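PDB 4UML: ganglioside-induced differentiation-associated protein 2 from Homo sapiens, which carries an N-terminal macro domain, the part crystallised here, of a family known for binding ADP-ribose, and probably acts in signalling. Local coordinates for residues E143-L154 with A182-F193. Residues are numbered along the deposited sequence; the frame is centred on the assembly and turned at random.
Sequences ESSLYSCYRNVL and ATHIALRTVRRF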
loop_
_atom_site.group_PDB
_atom_site.type_symbol
_atom_site.label_atom_id
_atom_site.label_comp_id
_atom_site.label_asym_id
_atom_site.label_seq_id
_atom_site.Cartn_x
_atom_site.Cartn_y
_atom_site.Cartn_z
ATOM N N GLU A 143 1.245 11.041 -12.255
ATOM C CA GLU A 143 0.124 10.078 -12.288
ATOM C C GLU A 143 0.611 8.700 -12.733
ATOM O O GLU A 143 0.282 7.679 -12.120
ATOM C CB GLU A 143 -1.014 10.566 -13.215
ATOM C CG GLU A 143 -1.755 11.768 -12.638
ATOM C CD GLU A 143 -2.727 12.499 -13.584
ATOM O OE1 GLU A 143 -2.761 12.264 -14.807
ATOM O OE2 GLU A 143 -3.495 13.335 -13.056
ATOM N N SER A 144 1.431 8.709 -13.782
ATOM C CA SER A 144 2.026 7.490 -14.317
ATOM C C SER A 144 2.925 6.810 -13.286
ATOM O O SER A 144 2.830 5.579 -13.077
ATOM C CB SER A 144 2.765 7.789 -15.635
ATOM O OG SER A 144 3.511 6.657 -16.058
ATOM N N SER A 145 3.770 7.585 -12.614
ATOM C CA SER A 145 4.624 7.020 -11.579
ATOM C C SER A 145 3.857 6.454 -10.394
ATOM O O SER A 145 4.162 5.370 -9.915
ATOM C CB SER A 145 5.594 8.063 -11.041
ATOM O OG SER A 145 6.598 8.314 -11.940
ATOM N N LEU A 146 2.868 7.174 -9.903
ATOM C CA LEU A 146 2.138 6.678 -8.733
ATOM C C LEU A 146 1.378 5.410 -9.114
ATOM O O LEU A 146 1.327 4.439 -8.360
ATOM C CB LEU A 146 1.169 7.731 -8.189
ATOM C CG LEU A 146 0.516 7.413 -6.827
ATOM C CD1 LEU A 146 1.564 7.305 -5.727
ATOM C CD2 LEU A 146 -0.521 8.466 -6.498
ATOM N N TYR A 147 0.763 5.426 -10.290
ATOM C CA TYR A 147 0.093 4.245 -10.795
ATOM C C TYR A 147 1.042 3.031 -10.831
ATOM O O TYR A 147 0.684 1.925 -10.401
ATOM C CB TYR A 147 -0.458 4.524 -12.198
ATOM C CG TYR A 147 -0.866 3.266 -12.875
ATOM C CD1 TYR A 147 -1.931 2.509 -12.383
ATOM C CD2 TYR A 147 -0.172 2.787 -13.964
ATOM C CE1 TYR A 147 -2.307 1.307 -12.993
ATOM C CE2 TYR A 147 -0.550 1.602 -14.597
ATOM C CZ TYR A 147 -1.618 0.867 -14.122
ATOM O OH TYR A 147 -1.940 -0.327 -14.744
ATOM N N SER A 148 2.249 3.241 -11.331
ATOM C CA SER A 148 3.254 2.185 -11.403
ATOM C C SER A 148 3.642 1.679 -10.031
ATOM O O SER A 148 3.843 0.490 -9.864
ATOM C CB SER A 148 4.481 2.636 -12.192
ATOM O OG SER A 148 4.092 2.773 -13.547
ATOM N N CYS A 149 3.783 2.565 -9.045
ATOM C CA CYS A 149 4.010 2.098 -7.676
ATOM C C CYS A 149 2.977 1.045 -7.257
ATOM O O CYS A 149 3.349 -0.032 -6.793
ATOM C CB CYS A 149 3.942 3.273 -6.693
ATOM S SG CYS A 149 5.315 4.415 -6.850
ATOM N N TYR A 150 1.697 1.387 -7.343
ATOM C CA TYR A 150 0.646 0.481 -6.892
ATOM C C TYR A 150 0.611 -0.823 -7.747
ATOM O O TYR A 150 0.507 -1.907 -7.218
ATOM C CB TYR A 150 -0.719 1.175 -6.915
ATOM C CG TYR A 150 -0.919 2.062 -5.738
ATOM C CD1 TYR A 150 -1.383 1.532 -4.543
ATOM C CD2 TYR A 150 -0.521 3.406 -5.760
ATOM C CE1 TYR A 150 -1.498 2.320 -3.415
ATOM C CE2 TYR A 150 -0.659 4.216 -4.643
ATOM C CZ TYR A 150 -1.133 3.668 -3.479
ATOM O OH TYR A 150 -1.244 4.419 -2.371
ATOM N N ARG A 151 0.748 -0.670 -9.051
ATOM C CA ARG A 151 0.771 -1.795 -10.005
ATOM C C ARG A 151 1.954 -2.743 -9.714
ATOM O O ARG A 151 1.816 -3.963 -9.668
ATOM C CB ARG A 151 0.908 -1.188 -11.390
ATOM C CG ARG A 151 1.010 -2.182 -12.543
ATOM C CD ARG A 151 2.450 -2.437 -12.966
ATOM N NE ARG A 151 2.511 -3.106 -14.273
ATOM C CZ ARG A 151 3.618 -3.605 -14.833
ATOM N NH1 ARG A 151 4.791 -3.536 -14.217
ATOM N NH2 ARG A 151 3.550 -4.179 -16.032
ATOM N N ASN A 152 3.134 -2.174 -9.506
ATOM C CA ASN A 152 4.299 -2.994 -9.242
ATOM C C ASN A 152 4.322 -3.686 -7.876
ATOM O O ASN A 152 4.893 -4.782 -7.738
ATOM C CB ASN A 152 5.560 -2.187 -9.490
ATOM C CG ASN A 152 5.823 -1.984 -10.977
ATOM O OD1 ASN A 152 5.608 -2.899 -11.761
ATOM N ND2 ASN A 152 6.251 -0.785 -11.369
ATOM N N VAL A 153 3.732 -3.048 -6.859
ATOM C CA VAL A 153 3.562 -3.706 -5.567
ATOM C C VAL A 153 2.722 -4.949 -5.728
ATOM O O VAL A 153 3.079 -6.062 -5.275
ATOM C CB VAL A 153 2.876 -2.747 -4.556
ATOM C CG1 VAL A 153 2.401 -3.493 -3.315
ATOM C CG2 VAL A 153 3.888 -1.684 -4.136
ATOM N N LEU A 154 1.589 -4.737 -6.381
ATOM C CA LEU A 154 0.667 -5.824 -6.646
ATOM C C LEU A 154 1.264 -6.917 -7.542
ATOM O O LEU A 154 0.953 -8.084 -7.334
ATOM C CB LEU A 154 -0.608 -5.274 -7.256
ATOM C CG LEU A 154 -1.425 -4.428 -6.278
ATOM C CD1 LEU A 154 -2.499 -3.635 -7.024
ATOM C CD2 LEU A 154 -2.017 -5.245 -5.151
ATOM N N ALA A 182 -4.414 11.402 -5.506
ATOM C CA ALA A 182 -3.589 10.237 -5.219
ATOM C C ALA A 182 -4.429 9.044 -4.796
ATOM O O ALA A 182 -4.171 7.913 -5.212
ATOM C CB ALA A 182 -2.592 10.544 -4.119
ATOM N N THR A 183 -5.415 9.306 -3.955
ATOM C CA THR A 183 -6.304 8.275 -3.438
ATOM C C THR A 183 -7.178 7.661 -4.528
ATOM O O THR A 183 -7.420 6.452 -4.519
ATOM C CB THR A 183 -7.175 8.826 -2.279
ATOM O OG1 THR A 183 -6.331 9.386 -1.260
ATOM C CG2 THR A 183 -7.970 7.741 -1.678
ATOM N N HIS A 184 -7.598 8.446 -5.514
ATOM C CA HIS A 184 -8.299 7.849 -6.657
ATOM C C HIS A 184 -7.441 6.838 -7.363
ATOM O O HIS A 184 -7.905 5.777 -7.737
ATOM C CB HIS A 184 -8.671 8.884 -7.700
ATOM C CG HIS A 184 -9.864 9.690 -7.360
ATOM N ND1 HIS A 184 -11.145 9.219 -7.542
ATOM C CD2 HIS A 184 -9.983 10.940 -6.863
ATOM C CE1 HIS A 184 -12.007 10.154 -7.180
ATOM N NE2 HIS A 184 -11.326 11.203 -6.752
ATOM N N ILE A 185 -6.171 7.180 -7.561
ATOM C CA ILE A 185 -5.248 6.272 -8.247
ATOM C C ILE A 185 -5.063 4.995 -7.443
ATOM O O ILE A 185 -5.159 3.893 -7.979
ATOM C CB ILE A 185 -3.896 6.973 -8.539
ATOM C CG1 ILE A 185 -4.156 8.140 -9.506
ATOM C CG2 ILE A 185 -2.892 5.988 -9.092
ATOM C CD1 ILE A 185 -3.010 9.112 -9.678
ATOM N N ALA A 186 -4.825 5.136 -6.144
ATOM C CA ALA A 186 -4.607 3.980 -5.289
ATOM C C ALA A 186 -5.824 3.023 -5.344
ATOM O O ALA A 186 -5.674 1.824 -5.613
ATOM C CB ALA A 186 -4.355 4.428 -3.856
ATOM N N LEU A 187 -7.013 3.551 -5.115
ATOM C CA LEU A 187 -8.202 2.695 -5.059
ATOM C C LEU A 187 -8.566 2.108 -6.414
ATOM O O LEU A 187 -8.936 0.932 -6.509
ATOM C CB LEU A 187 -9.378 3.474 -4.477
ATOM C CG LEU A 187 -9.164 3.993 -3.057
ATOM C CD1 LEU A 187 -10.381 4.755 -2.605
ATOM C CD2 LEU A 187 -8.871 2.836 -2.133
ATOM N N ARG A 188 -8.491 2.922 -7.458
ATOM C CA ARG A 188 -8.823 2.444 -8.806
ATOM C C ARG A 188 -7.904 1.298 -9.228
ATOM O O ARG A 188 -8.338 0.246 -9.735
ATOM C CB ARG A 188 -8.727 3.615 -9.789
ATOM C CG ARG A 188 -9.149 3.293 -11.212
ATOM C CD ARG A 188 -9.111 4.568 -12.051
ATOM N NE ARG A 188 -7.717 4.969 -12.243
ATOM C CZ ARG A 188 -7.266 6.216 -12.289
ATOM N NH1 ARG A 188 -8.089 7.247 -12.185
ATOM N NH2 ARG A 188 -5.970 6.424 -12.464
ATOM N N THR A 189 -6.617 1.460 -8.961
ATOM C CA THR A 189 -5.637 0.444 -9.342
ATOM C C THR A 189 -5.854 -0.862 -8.597
ATOM O O THR A 189 -5.780 -1.986 -9.171
ATOM C CB THR A 189 -4.201 0.976 -9.078
ATOM O OG1 THR A 189 -4.048 2.243 -9.728
ATOM C CG2 THR A 189 -3.159 0.006 -9.534
ATOM N N VAL A 190 -6.120 -0.768 -7.303
ATOM C CA VAL A 190 -6.351 -1.981 -6.537
ATOM C C VAL A 190 -7.680 -2.634 -6.965
ATOM O O VAL A 190 -7.775 -3.853 -7.029
ATOM C CB VAL A 190 -6.349 -1.705 -5.007
ATOM C CG1 VAL A 190 -6.864 -2.880 -4.220
ATOM C CG2 VAL A 190 -4.951 -1.339 -4.528
ATOM N N ARG A 191 -8.701 -1.818 -7.194
ATOM C CA ARG A 191 -10.000 -2.359 -7.665
ATOM C C ARG A 191 -9.791 -3.211 -8.919
ATOM O O ARG A 191 -10.143 -4.389 -8.936
ATOM C CB ARG A 191 -11.021 -1.246 -7.884
ATOM C CG ARG A 191 -12.263 -1.676 -8.658
ATOM C CD ARG A 191 -13.067 -2.687 -7.866
ATOM N NE ARG A 191 -14.092 -3.391 -8.658
ATOM C CZ ARG A 191 -15.390 -3.501 -8.342
ATOM N NH1 ARG A 191 -15.931 -2.908 -7.274
ATOM N NH2 ARG A 191 -16.173 -4.212 -9.141
ATOM N N ARG A 192 -9.155 -2.626 -9.922
ATOM C CA ARG A 192 -9.004 -3.255 -11.214
ATOM C C ARG A 192 -8.148 -4.479 -11.138
ATOM O O ARG A 192 -8.412 -5.489 -11.820
ATOM C CB ARG A 192 -8.447 -2.269 -12.231
ATOM C CG ARG A 192 -9.435 -1.163 -12.536
ATOM C CD ARG A 192 -8.866 -0.131 -13.480
ATOM N NE ARG A 192 -9.904 0.822 -13.901
ATOM C CZ ARG A 192 -9.677 2.019 -14.450
ATOM N NH1 ARG A 192 -8.433 2.448 -14.658
ATOM N NH2 ARG A 192 -10.701 2.801 -14.787
ATOM N N PHE A 193 -7.129 -4.424 -10.298
ATOM C CA PHE A 193 -6.289 -5.594 -10.095
ATOM C C PHE A 193 -7.047 -6.695 -9.376
ATOM O O PHE A 193 -6.854 -7.880 -9.677
ATOM C CB PHE A 193 -5.043 -5.233 -9.275
ATOM C CG PHE A 193 -4.224 -6.414 -8.865
ATOM C CD1 PHE A 193 -4.503 -7.084 -7.686
ATOM C CD2 PHE A 193 -3.147 -6.831 -9.643
ATOM C CE1 PHE A 193 -3.734 -8.166 -7.285
ATOM C CE2 PHE A 193 -2.367 -7.916 -9.248
ATOM C CZ PHE A 193 -2.672 -8.591 -8.071
#
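Tyr147 and Ile185 mark the closest backbone register as helices 143-154 and 182-193 run in the same general direction, inclined by 37° with their axes 9.4 Å apart at nearest, a worked example of how neighbouring helices pack on the mixed sheet of a macro domain. Ala186 lets the Tyr150 ring lie close to the backbone of helix 182-193: its CB is 3.8 Å from the ring centroid in a CH-pi contact, while Tyr150 CB meets Thr189 CG2. Thr189 OG1 donates to Ile185 O at 2.6 Å, on the opposite face of that carbonyl from Thr189 N, so the hydroxyl is satisfied within its own helix while facing the edge of the Tyr147 ring in plane. Leu146 CD2 packs 3.8 Å from Ala182 CB, and Ile185 CD1 fills in beside it. At the other end, Phe193, with CG anti to the backbone N (chi1 172°), turns its ring so that Leu154 CB sits over the centre of one face, and Leu154 CD1 comes to 3.8 Å from Phe193 CG. With an alanine here, Leu154 would probably lose the aromatic face its CB and both methyls rest on, opening a gap at this end of the helix pair. Both helices lie against one face of the central sheet: Leu154, Val190 and the Tyr150 ring meet Phe167 of strand 164-167, Val190 also touches strand 203-208, and Leu187 turns to helix 210-223.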